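Local coordinates for regulatory protein MarR (Planctomyces limnophilus, PDB 3U2R) that probably acts as a DNA-binding transcription factor of the MarR family, using a winged helix-turn-helix domain to recognise DNA, at residues Asp29-Ile34 with Gly132-Asp137; Glu37-Phe42 with Glu121-Cys126; Gly62-Gln67 with Arg101-Val106. All coordinates share one frame; numbering follows the deposited sequence.

Interaction 1: Asp29-Ile34 with Gly132-Asp137; sequences DRMKAI and GHLAAD
Segments 29-34 and 132-137, parts of the two long helices 18-40 and 110-148, run roughly antiparallel, their axes 10.1 Å apart at closest approach and their directions 150° apart. Arg30 carries the polar half of the contact. Its CG lies anti to the backbone N (chi1 180°), and bends at chi2 and chi3 fold the chain so that the guanidinium meets the Asp137 carboxylate tip to tip. The grip is side-on and uses two nitrogens, one for each oxygen: Arg30 NE donates to Asp137 OD2 at 2.8 Å, almost within the guanidinium plane, while Arg30 NH2 makes a more bent bond of 2.9 Å to Asp137 OD1, which lies well out of that plane. Both oxygens accept through their syn lone pairs, although the two planes are turned 38° apart. Before its charged end, the aliphatic part of Arg30 crosses His133 at about a right angle, Arg30 CD lying 3.7 Å from His133 CB. His133 ND1 lies over one guanidinium face, offset toward the rim. Ile34 CD1 meets His133 CD2 obliquely, and selenomethionine Met31 lays its CG across Leu134 CD1 at 3.9 Å. His133 NE2 is hydrogen-bonded to Glu147 OE1 of the third subunit. The two-pronged salt bridge fixes the Arg30 head; its charge, largely balanced by Asp137, would probably disfavour His133 protonation only slightly, whereas Glu147 of the third subunit would probably favour it.

Interaction 2: Glu37-Phe42 with Glu121-Cys126; sequences EIFSQF and EPVRQC
Ile38 fits against Pro122 and Cys126 where helices 18-40 and 110-148 pack together, a pairing of N- and C-terminal helices characteristic of the MarR fold. Its CG1 stands anti to the backbone N (chi1 -176°), on the side of Pro122, and the bend at chi2 (64°) sets CD1 3.8 Å from Pro122 CB, at one corner of the proline ring. The other branch takes the crowded position between backbone N and carbonyl carbon, where Ile38 CG2 lies 3.8 Å from both Cys126 CB and Cys126 SG. An alanine here would lose both branches and would probably loosen the packing against Pro122 and Cys126 together. On one flank, Phe39 brings its CE1 corner obliquely to Val123 CG2 at 3.7 Å; on another, Phe42 crosses Pro122 at about a right angle, its CZ 4.2 Å from Pro122 CG. Helix 110-148 is kinked at Glu121 and Pro122, whose N atoms have no bond to the preceding turn. Farther out, Tyr49 of helix 46-58 meets the Phe39 ring and also touches Val123, while Leu115 and Leu119 pack on Phe42. Thr17 of the second subunit reaches Phe39 as well. The backbone of Phe42 is held at both ends: its N donates to Phe39 O, and its O accepts from Arg89 NH2.

Interaction 3: Gly62-Gln67 with Arg101-Val106; sequences GMATLQ and RRVVEV
Val104 O receives two hydrogen bonds from a single residue, Thr65, whose backbone N lies 3.0 Å away and whose OG1 lies 2.8 Å away. The amide approaches nearly along the C=O axis, with a C=O...N angle of 165°, whereas the hydroxyl comes from above the carbonyl plane. Thr65 OG1 reaches this oxygen because it sits anti to its own carbonyl carbon, beside the backbone N (chi1 -59°), so that amide and hydroxyl converge on one acceptor. Next along the pairing, Met63 and Val106 form an antiparallel hydrogen-bonded pair: Met63 N donates to Val106 O and Val106 N to Met63 O, both at 2.8 Å. Ala64 and Glu105 make the adjoining non-hydrogen-bonded pair, their CA atoms only 4.2 Å apart, and Glu105 CA directs a CH...O contact to Met63 O. Around this polar framework, Ala64 CB touches Val103 CG1 at 4.2 Å, and Val106 CG2 closes on Thr65 OG1 at 3.8 Å. Selenomethionine Met63 and Val106 share the buried face of the sheet, where Leu55 of helix 46-58 and Ile68 pack on both; Ile83 of helix 78-88 also meets Val106. Ala64 is the N-cap residue of helix 65-71, so the chain passes directly from the short strand into that helix. A short strand added to the hairpin formed by strands 92-97 and 103-108 is typical of the winged helix-turn-helix domain of MarR proteins.

Interactions 1 and 2 are successive parts of one helix pairing: both join helix 18-40 to helix 110-148, their centres are 14 Å apart, and Ile34 CG2 meets Cys126 O between them at 3.6 Å. Both also touch the second subunit, linking this pairing to the assembly. Interaction 3 lies across the chain's centre, about 35 Å from interaction 1 and 28 Å from interaction 2, centre to centre, within the three-stranded sheet of the winged domain. Along the chain the contacts nest, 3 inside 2 inside 1. Because strand 103-108 leads into helix 110-148, the wing is joined in sequence to the helical, subunit-contacting part of the protein.

Interaction 1: Asp29-Ile34 with Gly132-Asp137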
loop_
_atom_site.group_PDB
_atom_site.type_symbol
_atom_site.label_atom_id
_atom_site.label_comp_id
_atom_site.label_asym_id
_atom_site.label_seq_id
_atom_site.Cartn_x
_atom_site.Cartn_y
_atom_site.Cartn_z
ATOM N N ASP A 29 13.327 4.341 11.558
ATOM C CA ASP A 29 12.859 3.970 12.909
ATOM C C ASP A 29 11.945 2.715 12.898
ATOM O O ASP A 29 12.030 1.845 13.787
ATOM C CB ASP A 29 12.108 5.103 13.539
ATOM C CG ASP A 29 12.980 6.280 13.845
ATOM O OD1 ASP A 29 14.161 6.064 14.162
ATOM O OD2 ASP A 29 12.449 7.417 13.889
ATOM N N ARG A 30 11.125 2.596 11.883
ATOM C CA ARG A 30 10.209 1.466 11.827
ATOM C C ARG A 30 10.962 0.189 11.534
ATOM O O ARG A 30 10.735 -0.835 12.177
ATOM C CB ARG A 30 9.130 1.723 10.767
ATOM C CG ARG A 30 8.102 0.613 10.595
ATOM C CD ARG A 30 7.145 0.429 11.726
ATOM N NE ARG A 30 6.196 1.535 11.752
ATOM C CZ ARG A 30 5.400 1.825 12.774
ATOM N NH1 ARG A 30 5.467 1.129 13.890
ATOM N NH2 ARG A 30 4.549 2.840 12.692
HETATM N N MSE A 31 11.832 0.243 10.566
HETATM C CA MSE A 31 12.656 -0.920 10.207
HETATM C C MSE A 31 13.542 -1.355 11.325
HETATM O O MSE A 31 13.685 -2.548 11.562
HETATM C CB MSE A 31 13.526 -0.643 8.990
HETATM C CG MSE A 31 12.716 -0.572 7.733
HETATM SE SE MSE A 31 13.830 -0.428 6.100
HETATM C CE MSE A 31 14.748 0.872 6.566
ATOM N N LYS A 32 14.172 -0.397 11.979
ATOM C CA LYS A 32 15.079 -0.665 13.114
ATOM C C LYS A 32 14.347 -1.318 14.271
ATOM O O LYS A 32 14.867 -2.250 14.908
ATOM C CB LYS A 32 15.685 0.671 13.615
ATOM C CG LYS A 32 16.696 0.529 14.746
ATOM C CD LYS A 32 18.052 0.238 14.201
ATOM C CE LYS A 32 19.017 -0.223 15.266
ATOM N NZ LYS A 32 19.013 0.706 16.420
ATOM N N ALA A 33 13.141 -0.804 14.590
ATOM C CA ALA A 33 12.415 -1.395 15.718
ATOM C C ALA A 33 11.994 -2.884 15.454
ATOM O O ALA A 33 12.044 -3.712 16.362
ATOM C CB ALA A 33 11.198 -0.571 16.015
ATOM N N ILE A 34 11.628 -3.213 14.225
ATOM C CA ILE A 34 11.136 -4.560 13.882
ATOM C C ILE A 34 12.305 -5.534 13.953
ATOM O O ILE A 34 12.141 -6.636 14.440
ATOM C CB ILE A 34 10.429 -4.562 12.487
ATOM C CG1 ILE A 34 9.068 -3.825 12.617
ATOM C CG2 ILE A 34 10.245 -6.012 11.910
ATOM C CD1 ILE A 34 8.503 -3.486 11.312
ATOM N N GLY A 132 5.426 -4.141 4.956
ATOM C CA GLY A 132 4.019 -3.946 5.265
ATOM C C GLY A 132 3.747 -2.711 6.093
ATOM O O GLY A 132 2.889 -1.893 5.742
ATOM N N HIS A 133 4.431 -2.594 7.201
ATOM C CA HIS A 133 4.268 -1.423 8.074
ATOM C C HIS A 133 4.724 -0.151 7.395
ATOM O O HIS A 133 4.125 0.872 7.639
ATOM C CB HIS A 133 5.052 -1.568 9.367
ATOM C CG HIS A 133 4.374 -2.349 10.430
ATOM N ND1 HIS A 133 3.415 -1.773 11.242
ATOM C CD2 HIS A 133 4.636 -3.601 10.878
ATOM C CE1 HIS A 133 3.016 -2.733 12.061
ATOM N NE2 HIS A 133 3.726 -3.857 11.885
ATOM N N LEU A 134 5.812 -0.171 6.613
ATOM C CA LEU A 134 6.226 1.026 5.904
ATOM C C LEU A 134 5.164 1.512 4.949
ATOM O O LEU A 134 4.845 2.701 4.933
ATOM C CB LEU A 134 7.513 0.809 5.094
ATOM C CG LEU A 134 8.793 0.620 5.907
ATOM C CD1 LEU A 134 9.976 0.182 5.024
ATOM C CD2 LEU A 134 9.151 1.851 6.655
ATOM N N ALA A 135 4.560 0.599 4.212
ATOM C CA ALA A 135 3.556 0.952 3.226
ATOM C C ALA A 135 2.285 1.495 3.920
ATOM O O ALA A 135 1.761 2.525 3.494
ATOM C CB ALA A 135 3.270 -0.237 2.351
ATOM N N ALA A 136 1.895 0.914 5.049
ATOM C CA ALA A 136 0.766 1.450 5.813
ATOM C C ALA A 136 1.091 2.819 6.362
ATOM O O ALA A 136 0.244 3.691 6.347
ATOM C CB ALA A 136 0.378 0.543 6.958
ATOM N N ASP A 137 2.231 3.003 6.932
ATOM C CA ASP A 137 2.569 4.350 7.496
ATOM C C ASP A 137 2.486 5.441 6.373
ATOM O O ASP A 137 1.907 6.503 6.557
ATOM C CB ASP A 137 3.985 4.339 8.090
ATOM C CG ASP A 137 4.253 3.477 9.351
ATOM O OD1 ASP A 137 3.283 3.165 10.073
ATOM O OD2 ASP A 137 5.486 3.153 9.642
#

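Interaction 2: Glu37-Phe42 with Glu121-Cys126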
loop_
_atom_site.group_PDB
_atom_site.type_symbol
_atom_site.label_atom_id
_atom_site.label_comp_id
_atom_site.label_asym_id
_atom_site.label_seq_id
_atom_site.Cartn_x
_atom_site.Cartn_y
_atom_site.Cartn_z
ATOM N N GLU A 37 13.307 -6.165 17.621
ATOM C CA GLU A 37 12.431 -7.126 18.282
ATOM C C GLU A 37 12.698 -8.569 17.866
ATOM O O GLU A 37 12.621 -9.448 18.711
ATOM C CB GLU A 37 10.990 -6.773 18.052
ATOM C CG GLU A 37 10.039 -7.465 19.017
ATOM C CD GLU A 37 9.099 -8.445 18.344
ATOM O OE1 GLU A 37 7.864 -8.276 18.488
ATOM O OE2 GLU A 37 9.596 -9.342 17.623
ATOM N N ILE A 38 13.027 -8.835 16.615
ATOM C CA ILE A 38 13.274 -10.217 16.235
ATOM C C ILE A 38 14.672 -10.614 16.691
ATOM O O ILE A 38 14.828 -11.715 17.165
ATOM C CB ILE A 38 13.028 -10.561 14.713
ATOM C CG1 ILE A 38 13.222 -12.103 14.433
ATOM C CG2 ILE A 38 13.944 -9.800 13.789
ATOM C CD1 ILE A 38 12.163 -13.069 15.184
ATOM N N PHE A 39 15.686 -9.752 16.551
ATOM C CA PHE A 39 17.026 -10.141 16.925
ATOM C C PHE A 39 17.141 -10.287 18.449
ATOM O O PHE A 39 17.804 -11.211 18.883
ATOM C CB PHE A 39 18.115 -9.195 16.344
ATOM C CG PHE A 39 18.308 -9.338 14.859
ATOM C CD1 PHE A 39 18.572 -10.580 14.287
ATOM C CD2 PHE A 39 18.234 -8.240 14.027
ATOM C CE1 PHE A 39 18.623 -10.728 12.898
ATOM C CE2 PHE A 39 18.353 -8.389 12.631
ATOM C CZ PHE A 39 18.550 -9.627 12.082
ATOM N N SER A 40 16.423 -9.484 19.241
ATOM C CA SER A 40 16.421 -9.627 20.717
ATOM C C SER A 40 16.108 -11.074 21.186
ATOM O O SER A 40 16.627 -11.520 22.216
ATOM C CB SER A 40 15.393 -8.683 21.333
ATOM O OG SER A 40 15.875 -7.351 21.204
ATOM N N GLN A 41 15.267 -11.798 20.420
ATOM C CA GLN A 41 14.858 -13.171 20.747
ATOM C C GLN A 41 15.982 -14.156 20.637
ATOM O O GLN A 41 15.898 -15.203 21.262
ATOM C CB GLN A 41 13.708 -13.643 19.867
ATOM C CG GLN A 41 12.416 -12.893 20.182
ATOM C CD GLN A 41 11.344 -13.183 19.153
ATOM O OE1 GLN A 41 10.737 -12.265 18.582
ATOM N NE2 GLN A 41 11.054 -14.461 18.913
ATOM N N PHE A 42 17.009 -13.854 19.840
ATOM C CA PHE A 42 18.177 -14.701 19.714
ATOM C C PHE A 42 19.389 -14.114 20.475
ATOM O O PHE A 42 20.507 -14.641 20.369
ATOM C CB PHE A 42 18.503 -14.900 18.251
ATOM C CG PHE A 42 17.413 -15.641 17.501
ATOM C CD1 PHE A 42 16.297 -14.969 17.023
ATOM C CD2 PHE A 42 17.435 -17.029 17.399
ATOM C CE1 PHE A 42 15.308 -15.642 16.337
ATOM C CE2 PHE A 42 16.448 -17.704 16.696
ATOM C CZ PHE A 42 15.390 -17.015 16.176
ATOM N N GLU A 121 14.285 -17.824 8.105
ATOM C CA GLU A 121 12.815 -17.638 8.092
ATOM C C GLU A 121 12.349 -16.451 8.983
ATOM O O GLU A 121 11.672 -15.563 8.485
ATOM C CB GLU A 121 12.113 -18.920 8.507
ATOM C CG GLU A 121 10.751 -19.118 7.880
ATOM C CD GLU A 121 10.854 -20.242 6.860
ATOM O OE1 GLU A 121 11.599 -20.062 5.866
ATOM O OE2 GLU A 121 10.271 -21.326 7.098
ATOM N N PRO A 122 12.753 -16.374 10.260
ATOM C CA PRO A 122 12.382 -15.196 11.076
ATOM C C PRO A 122 12.787 -13.841 10.470
ATOM O O PRO A 122 12.031 -12.886 10.552
ATOM C CB PRO A 122 13.159 -15.428 12.391
ATOM C CG PRO A 122 13.452 -16.857 12.469
ATOM C CD PRO A 122 13.488 -17.389 11.063
ATOM N N VAL A 123 13.956 -13.767 9.835
ATOM C CA VAL A 123 14.468 -12.527 9.228
ATOM C C VAL A 123 13.692 -12.200 7.965
ATOM O O VAL A 123 13.309 -11.041 7.786
ATOM C CB VAL A 123 16.000 -12.619 8.989
ATOM C CG1 VAL A 123 16.543 -11.458 8.148
ATOM C CG2 VAL A 123 16.698 -12.630 10.336
ATOM N N ARG A 124 13.359 -13.211 7.132
ATOM C CA ARG A 124 12.571 -12.944 5.956
ATOM C C ARG A 124 11.190 -12.415 6.399
ATOM O O ARG A 124 10.716 -11.437 5.837
ATOM C CB ARG A 124 12.427 -14.213 5.082
ATOM C CG ARG A 124 11.623 -13.976 3.793
ATOM C CD ARG A 124 11.452 -15.254 3.028
ATOM N NE ARG A 124 10.486 -16.096 3.735
ATOM C CZ ARG A 124 10.692 -17.304 4.263
ATOM N NH1 ARG A 124 11.877 -17.912 4.136
ATOM N NH2 ARG A 124 9.716 -17.920 4.910
ATOM N N GLN A 125 10.594 -13.014 7.464
ATOM C CA GLN A 125 9.305 -12.523 7.963
ATOM C C GLN A 125 9.442 -11.132 8.530
ATOM O O GLN A 125 8.536 -10.330 8.413
ATOM C CB GLN A 125 8.691 -13.419 9.001
ATOM C CG GLN A 125 8.244 -14.732 8.393
ATOM C CD GLN A 125 7.886 -15.824 9.366
ATOM O OE1 GLN A 125 7.905 -16.995 8.985
ATOM N NE2 GLN A 125 7.482 -15.502 10.607
ATOM N N CYS A 126 10.536 -10.872 9.194
ATOM C CA CYS A 126 10.836 -9.550 9.680
ATOM C C CYS A 126 10.899 -8.526 8.496
ATOM O O CYS A 126 10.340 -7.449 8.631
ATOM C CB CYS A 126 12.120 -9.603 10.498
ATOM S SG CYS A 126 13.162 -8.168 10.403
#

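Interaction 3: Gly62-Gln67 with Arg101-Val106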
loop_
_atom_site.group_PDB
_atom_site.type_symbol
_atom_site.label_atom_id
_atom_site.label_comp_id
_atom_site.label_asym_id
_atom_site.label_seq_id
_atom_site.Cartn_x
_atom_site.Cartn_y
_atom_site.Cartn_z
ATOM N N GLY A 62 38.631 -16.902 7.764
ATOM C CA GLY A 62 38.341 -15.841 8.714
ATOM C C GLY A 62 38.574 -14.498 8.065
ATOM O O GLY A 62 39.047 -14.424 6.933
HETATM N N MSE A 63 38.225 -13.438 8.773
HETATM C CA MSE A 63 38.435 -12.063 8.349
HETATM C C MSE A 63 39.038 -11.287 9.526
HETATM O O MSE A 63 38.611 -11.465 10.679
HETATM C CB MSE A 63 37.095 -11.470 7.906
HETATM C CG MSE A 63 37.230 -10.106 7.314
HETATM SE SE MSE A 63 35.541 -9.415 6.566
HETATM C CE MSE A 63 35.222 -10.680 4.969
ATOM N N ALA A 64 40.021 -10.417 9.228
ATOM C CA ALA A 64 40.653 -9.525 10.203
ATOM C C ALA A 64 39.632 -8.634 10.800
ATOM O O ALA A 64 38.784 -8.110 10.060
ATOM C CB ALA A 64 41.723 -8.669 9.540
ATOM N N THR A 65 39.721 -8.422 12.123
ATOM C CA THR A 65 38.794 -7.555 12.870
ATOM C C THR A 65 38.679 -6.154 12.194
ATOM O O THR A 65 37.576 -5.645 12.035
ATOM C CB THR A 65 39.283 -7.468 14.335
ATOM O OG1 THR A 65 39.317 -8.794 14.882
ATOM C CG2 THR A 65 38.416 -6.559 15.207
ATOM N N LEU A 66 39.799 -5.561 11.777
ATOM C CA LEU A 66 39.781 -4.263 11.093
ATOM C C LEU A 66 39.018 -4.305 9.765
ATOM O O LEU A 66 38.328 -3.322 9.444
ATOM C CB LEU A 66 41.203 -3.778 10.817
ATOM C CG LEU A 66 41.993 -3.252 12.026
ATOM C CD1 LEU A 66 43.348 -2.795 11.597
ATOM C CD2 LEU A 66 41.238 -2.082 12.728
ATOM N N GLN A 67 39.169 -5.413 8.977
ATOM C CA GLN A 67 38.470 -5.552 7.692
ATOM C C GLN A 67 36.962 -5.757 7.923
ATOM O O GLN A 67 36.154 -5.285 7.124
ATOM C CB GLN A 67 39.061 -6.675 6.830
ATOM C CG GLN A 67 38.356 -6.828 5.458
ATOM C CD GLN A 67 39.067 -7.743 4.460
ATOM O OE1 GLN A 67 39.012 -8.983 4.546
ATOM N NE2 GLN A 67 39.697 -7.157 3.439
ATOM N N ARG A 101 50.753 -10.513 16.071
ATOM C CA ARG A 101 49.895 -10.736 17.246
ATOM C C ARG A 101 48.829 -9.643 17.499
ATOM O O ARG A 101 47.876 -9.910 18.226
ATOM C CB ARG A 101 50.753 -10.910 18.523
ATOM C CG ARG A 101 51.610 -12.173 18.493
ATOM C CD ARG A 101 52.222 -12.586 19.845
ATOM N NE ARG A 101 51.253 -12.858 20.916
ATOM C CZ ARG A 101 50.439 -13.914 20.984
ATOM N NH1 ARG A 101 50.430 -14.822 20.015
ATOM N NH2 ARG A 101 49.603 -14.051 22.007
ATOM N N ARG A 102 48.964 -8.446 16.926
ATOM C CA ARG A 102 47.940 -7.430 17.099
ATOM C C ARG A 102 46.641 -7.770 16.273
ATOM O O ARG A 102 45.537 -7.391 16.674
ATOM C CB ARG A 102 48.487 -6.064 16.688
ATOM C CG ARG A 102 47.497 -4.945 16.914
ATOM C CD ARG A 102 48.175 -3.598 16.878
ATOM N NE ARG A 102 47.229 -2.508 17.109
ATOM C CZ ARG A 102 47.576 -1.230 17.216
ATOM N NH1 ARG A 102 46.650 -0.300 17.427
ATOM N NH2 ARG A 102 48.850 -0.869 17.116
ATOM N N VAL A 103 46.799 -8.513 15.160
ATOM C CA VAL A 103 45.722 -8.860 14.251
ATOM C C VAL A 103 45.010 -10.160 14.724
ATOM O O VAL A 103 45.631 -11.200 14.927
ATOM C CB VAL A 103 46.286 -8.986 12.803
ATOM C CG1 VAL A 103 45.208 -9.419 11.816
ATOM C CG2 VAL A 103 46.913 -7.666 12.360
ATOM N N VAL A 104 43.696 -10.066 14.853
ATOM C CA VAL A 104 42.828 -11.151 15.251
ATOM C C VAL A 104 41.884 -11.437 14.074
ATOM O O VAL A 104 41.115 -10.562 13.693
ATOM C CB VAL A 104 42.071 -10.828 16.573
ATOM C CG1 VAL A 104 41.068 -11.954 16.921
ATOM C CG2 VAL A 104 43.054 -10.600 17.708
ATOM N N GLU A 105 42.015 -12.614 13.456
ATOM C CA GLU A 105 41.126 -13.060 12.394
ATOM C C GLU A 105 39.978 -13.795 13.057
ATOM O O GLU A 105 40.187 -14.484 14.050
ATOM C CB GLU A 105 41.836 -13.961 11.374
ATOM C CG GLU A 105 42.852 -13.192 10.555
ATOM C CD GLU A 105 43.329 -13.960 9.341
ATOM O OE1 GLU A 105 43.829 -15.092 9.524
ATOM O OE2 GLU A 105 43.172 -13.446 8.206
ATOM N N VAL A 106 38.767 -13.576 12.569
ATOM C CA VAL A 106 37.551 -14.170 13.126
ATOM C C VAL A 106 36.873 -14.934 12.007
ATOM O O VAL A 106 36.673 -14.345 10.953
ATOM C CB VAL A 106 36.634 -13.018 13.651
ATOM C CG1 VAL A 106 35.418 -13.569 14.400
ATOM C CG2 VAL A 106 37.423 -12.057 14.534
#